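Local coordinates for sialidase B (Streptococcus pneumoniae serotype 4, PDB 4XJW), which cleaves terminal sialic acid residues from alpha-2,3-, alpha-2,6- and alpha-2,8-linked oligosaccharides, glycoproteins and glycolipids, at residues F517-T522 / I546-Y551. The protein carries 1 engineered substitution. Numbering follows the deposited sequence.
Sequences FFRTTT and IQQTSY
At the catalytic face of the sialidase beta-propeller, Arg519 reaches from the loop after strand 513-518 to Tyr551, in the loop that leads to the next four-stranded blade. The arginine CG lies anti to the backbone N (chi1 171°) and the chain runs extended to NE, which brings the guanidinium to the carbonyl of Tyr551. Two nitrogens grip this one oxygen side-on: NE of Arg519 lies 2.9 Å and NH2 3.0 Å from O of Tyr551. That oxygen sits only 8° out of the guanidinium plane, yet the two donors reach it differently, NE close to the carbonyl plane and NH2 from above it. These two hydrogen bonds, both to one acceptor, should limit rotation of the guanidinium, while NH1 makes a salt bridge with Glu503, predicted to be an active-site residue.

Elsewhere the two loops are joined largely through water. One water bridges O of Thr520 and O of Thr549, at 2.7 Å each; another accepts from N of Thr520 and lies 2.8 Å from OE1 of Gln548, to which it is hydrogen-bonded, and NE2 of Gln548 is held by Thr574. CA of Thr521 adds a C-H...O contact to Ser550 O at 3.2 Å. Arg519, Arg207 and Arg581 probably form the arginine triad that binds the sialic acid carboxylate in family 33 sialidases.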
ATOM      1  N   PHE A 517     -12.879  16.143   3.702  1.00  8.55           N
ATOM      2  CA  PHE A 517     -13.622  15.000   3.173  1.00 11.94           C
ATOM      3  C   PHE A 517     -13.213  13.767   3.952  1.00 12.02           C
ATOM      4  O   PHE A 517     -12.024  13.545   4.191  1.00 12.81           O
ATOM      5  CB  PHE A 517     -13.329  14.805   1.682  1.00 10.93           C
ATOM      6  CG  PHE A 517     -13.665  16.007   0.844  1.00 10.92           C
ATOM      7  CD1 PHE A 517     -14.963  16.219   0.391  1.00 13.41           C
ATOM      8  CD2 PHE A 517     -12.693  16.935   0.531  1.00 13.87           C
ATOM      9  CE1 PHE A 517     -15.277  17.318  -0.376  1.00 12.49           C
ATOM     10  CE2 PHE A 517     -13.001  18.052  -0.234  1.00 17.11           C
ATOM     11  CZ  PHE A 517     -14.292  18.247  -0.685  1.00 12.70           C
ATOM     12  N   PHE A 518     -14.181  12.960   4.376  1.00 12.11           N
ATOM     13  CA  PHE A 518     -13.824  11.792   5.174  1.00 12.49           C
ATOM     14  C   PHE A 518     -14.667  10.548   4.968  1.00 12.67           C
ATOM     15  O   PHE A 518     -15.822  10.607   4.556  1.00 13.13           O
ATOM     16  CB  PHE A 518     -13.691  12.132   6.669  1.00 10.79           C
ATOM     17  CG  PHE A 518     -14.977  12.584   7.331  1.00 12.84           C
ATOM     18  CD1 PHE A 518     -15.465  13.865   7.126  1.00 13.86           C
ATOM     19  CD2 PHE A 518     -15.667  11.727   8.178  1.00 13.18           C
ATOM     20  CE1 PHE A 518     -16.636  14.289   7.751  1.00 15.98           C
ATOM     21  CE2 PHE A 518     -16.824  12.141   8.811  1.00 12.31           C
ATOM     22  CZ  PHE A 518     -17.310  13.426   8.594  1.00 14.60           C
ATOM     23  N   ARG A 519     -14.027   9.424   5.244  1.00 10.03           N
ATOM     24  CA  ARG A 519     -14.612   8.098   5.145  1.00 10.91           C
ATOM     25  C   ARG A 519     -15.617   7.887   6.273  1.00 10.93           C
ATOM     26  O   ARG A 519     -15.397   8.352   7.396  1.00 10.53           O
ATOM     27  CB  ARG A 519     -13.459   7.091   5.252  1.00 11.00           C
ATOM     28  CG  ARG A 519     -13.849   5.636   5.377  1.00 12.36           C
ATOM     29  CD  ARG A 519     -12.579   4.810   5.541  1.00 11.41           C
ATOM     30  NE  ARG A 519     -12.885   3.439   5.924  1.00 13.59           N
ATOM     31  CZ  ARG A 519     -11.967   2.507   6.136  1.00 15.50           C
ATOM     32  NH1 ARG A 519     -10.683   2.803   5.995  1.00 14.11           N
ATOM     33  NH2 ARG A 519     -12.336   1.281   6.482  1.00 12.95           N
ATOM     34  N   THR A 520     -16.711   7.176   5.972  1.00 11.57           N
ATOM     35  CA  THR A 520     -17.760   6.878   6.953  1.00 12.85           C
ATOM     36  C   THR A 520     -18.188   5.414   6.886  1.00 17.01           C
ATOM     37  O   THR A 520     -17.567   4.594   6.210  1.00 15.15           O
ATOM     38  CB  THR A 520     -19.033   7.733   6.753  1.00 14.97           C
ATOM     39  OG1 THR A 520     -19.729   7.315   5.571  1.00 14.73           O
ATOM     40  CG2 THR A 520     -18.690   9.213   6.658  1.00 14.77           C
ATOM     41  N   THR A 521     -19.291   5.105   7.567  1.00 14.51           N
ATOM     42  CA  THR A 521     -19.844   3.752   7.580  1.00 17.24           C
ATOM     43  C   THR A 521     -21.164   3.705   6.818  1.00 19.22           C
ATOM     44  O   THR A 521     -21.875   2.702   6.853  1.00 19.05           O
ATOM     45  CB  THR A 521     -20.068   3.263   9.018  1.00 16.13           C
ATOM     46  OG1 THR A 521     -20.803   4.252   9.751  1.00 20.57           O
ATOM     47  CG2 THR A 521     -18.744   2.987   9.711  1.00 19.65           C
ATOM     48  N   THR A 522     -21.482   4.795   6.128  1.00 14.64           N
ATOM     49  CA  THR A 522     -22.777   4.973   5.467  1.00 13.55           C
ATOM     50  C   THR A 522     -22.786   4.623   3.982  1.00 14.26           C
ATOM     51  O   THR A 522     -23.844   4.641   3.354  1.00 17.19           O
ATOM     52  CB  THR A 522     -23.267   6.437   5.576  1.00 16.61           C
ATOM     53  OG1 THR A 522     -22.505   7.269   4.689  1.00 18.99           O
ATOM     54  CG2 THR A 522     -23.130   6.954   6.989  1.00 18.53           C
ATOM     55  N   ILE A 546     -21.079   9.644  -5.265  1.00 20.82           N
ATOM     56  CA  ILE A 546     -19.937   8.745  -5.154  1.00 14.82           C
ATOM     57  C   ILE A 546     -20.347   7.623  -4.218  1.00 14.03           C
ATOM     58  O   ILE A 546     -20.896   7.894  -3.157  1.00 16.35           O
ATOM     59  CB  ILE A 546     -18.694   9.448  -4.581  1.00 16.17           C
ATOM     60  CG1 ILE A 546     -18.274  10.608  -5.483  1.00 22.25           C
ATOM     61  CG2 ILE A 546     -17.527   8.460  -4.440  1.00 17.82           C
ATOM     62  CD1 ILE A 546     -17.097  11.379  -4.957  1.00 18.74           C
ATOM     63  N   GLN A 547     -20.105   6.376  -4.618  1.00 15.24           N
ATOM     64  CA  GLN A 547     -20.408   5.232  -3.748  1.00 16.35           C
ATOM     65  C   GLN A 547     -19.159   4.664  -3.087  1.00 15.97           C
ATOM     66  O   GLN A 547     -18.119   4.520  -3.736  1.00 13.08           O
ATOM     67  CB  GLN A 547     -21.064   4.088  -4.528  1.00 15.87           C
ATOM     68  CG  GLN A 547     -22.126   4.486  -5.541  1.00 26.57           C
ATOM     69  CD  GLN A 547     -23.136   5.453  -4.974  1.00 32.56           C
ATOM     70  OE1 GLN A 547     -23.578   5.313  -3.830  1.00 30.58           O
ATOM     71  NE2 GLN A 547     -23.498   6.462  -5.768  1.00 32.70           N
ATOM     72  N   GLN A 548     -19.275   4.324  -1.806  1.00 14.10           N
ATOM     73  CA  GLN A 548     -18.288   3.483  -1.137  1.00 10.95           C
ATOM     74  C   GLN A 548     -18.994   2.284  -0.536  1.00 13.28           C
ATOM     75  O   GLN A 548     -20.222   2.219  -0.535  1.00 12.90           O
ATOM     76  CB  GLN A 548     -17.531   4.256  -0.056  1.00  9.49           C
ATOM     77  CG  GLN A 548     -16.471   5.204  -0.628  1.00  9.86           C
ATOM     78  CD  GLN A 548     -15.391   5.557   0.367  1.00 10.30           C
ATOM     79  OE1 GLN A 548     -15.508   5.316   1.568  1.00 11.79           O
ATOM     80  NE2 GLN A 548     -14.324   6.166  -0.140  1.00 10.70           N
ATOM     81  N   THR A 549     -18.214   1.334  -0.033  1.00 11.69           N
ATOM     82  CA  THR A 549     -18.754   0.193   0.679  1.00 10.59           C
ATOM     83  C   THR A 549     -19.186   0.609   2.072  1.00 13.46           C
ATOM     84  O   THR A 549     -18.875   1.702   2.543  1.00 12.76           O
ATOM     85  CB  THR A 549     -17.691  -0.874   0.866  1.00 11.26           C
ATOM     86  OG1 THR A 549     -16.586  -0.286   1.566  1.00 12.72           O
ATOM     87  CG2 THR A 549     -17.224  -1.439  -0.482  1.00 11.57           C
ATOM     88  N   SER A 550     -19.885  -0.291   2.750  1.00 14.05           N
ATOM     89  CA  SER A 550     -20.268  -0.068   4.132  1.00 13.47           C
ATOM     90  C   SER A 550     -19.099   0.255   5.058  1.00 14.65           C
ATOM     91  O   SER A 550     -19.246   1.054   5.982  1.00 15.20           O
ATOM     92  CB  SER A 550     -21.052  -1.276   4.660  1.00 11.93           C
ATOM     93  OG  SER A 550     -20.305  -2.476   4.549  1.00 16.18           O
ATOM     94  N   TYR A 551     -17.937  -0.345   4.806  1.00 11.53           N
ATOM     95  CA  TYR A 551     -16.789  -0.126   5.679  1.00 11.19           C
ATOM     96  C   TYR A 551     -15.961   1.091   5.244  1.00 11.05           C
ATOM     97  O   TYR A 551     -15.244   1.675   6.057  1.00 13.53           O
ATOM     98  CB  TYR A 551     -15.922  -1.384   5.787  1.00 12.23           C
ATOM     99  CG  TYR A 551     -15.556  -1.980   4.450  1.00 11.99           C
ATOM    100  CD1 TYR A 551     -14.456  -1.506   3.725  1.00 10.29           C
ATOM    101  CD2 TYR A 551     -16.318  -2.996   3.893  1.00 13.06           C
ATOM    102  CE1 TYR A 551     -14.125  -2.053   2.496  1.00 11.17           C
ATOM    103  CE2 TYR A 551     -15.995  -3.546   2.659  1.00 11.00           C
ATOM    104  CZ  TYR A 551     -14.897  -3.068   1.962  1.00 10.08           C
ATOM    105  OH  TYR A 551     -14.583  -3.615   0.740  1.00 12.46           O
TER
HETATM  106  O   HOH W   1     -18.866   3.978   3.950  1.00 15.35           O
HETATM  107  O   HOH W   2     -17.329   6.375   3.361  1.00 17.19           O
HETATM  108  O   HOH W   3     -15.482   3.865   8.119  1.00 26.65           O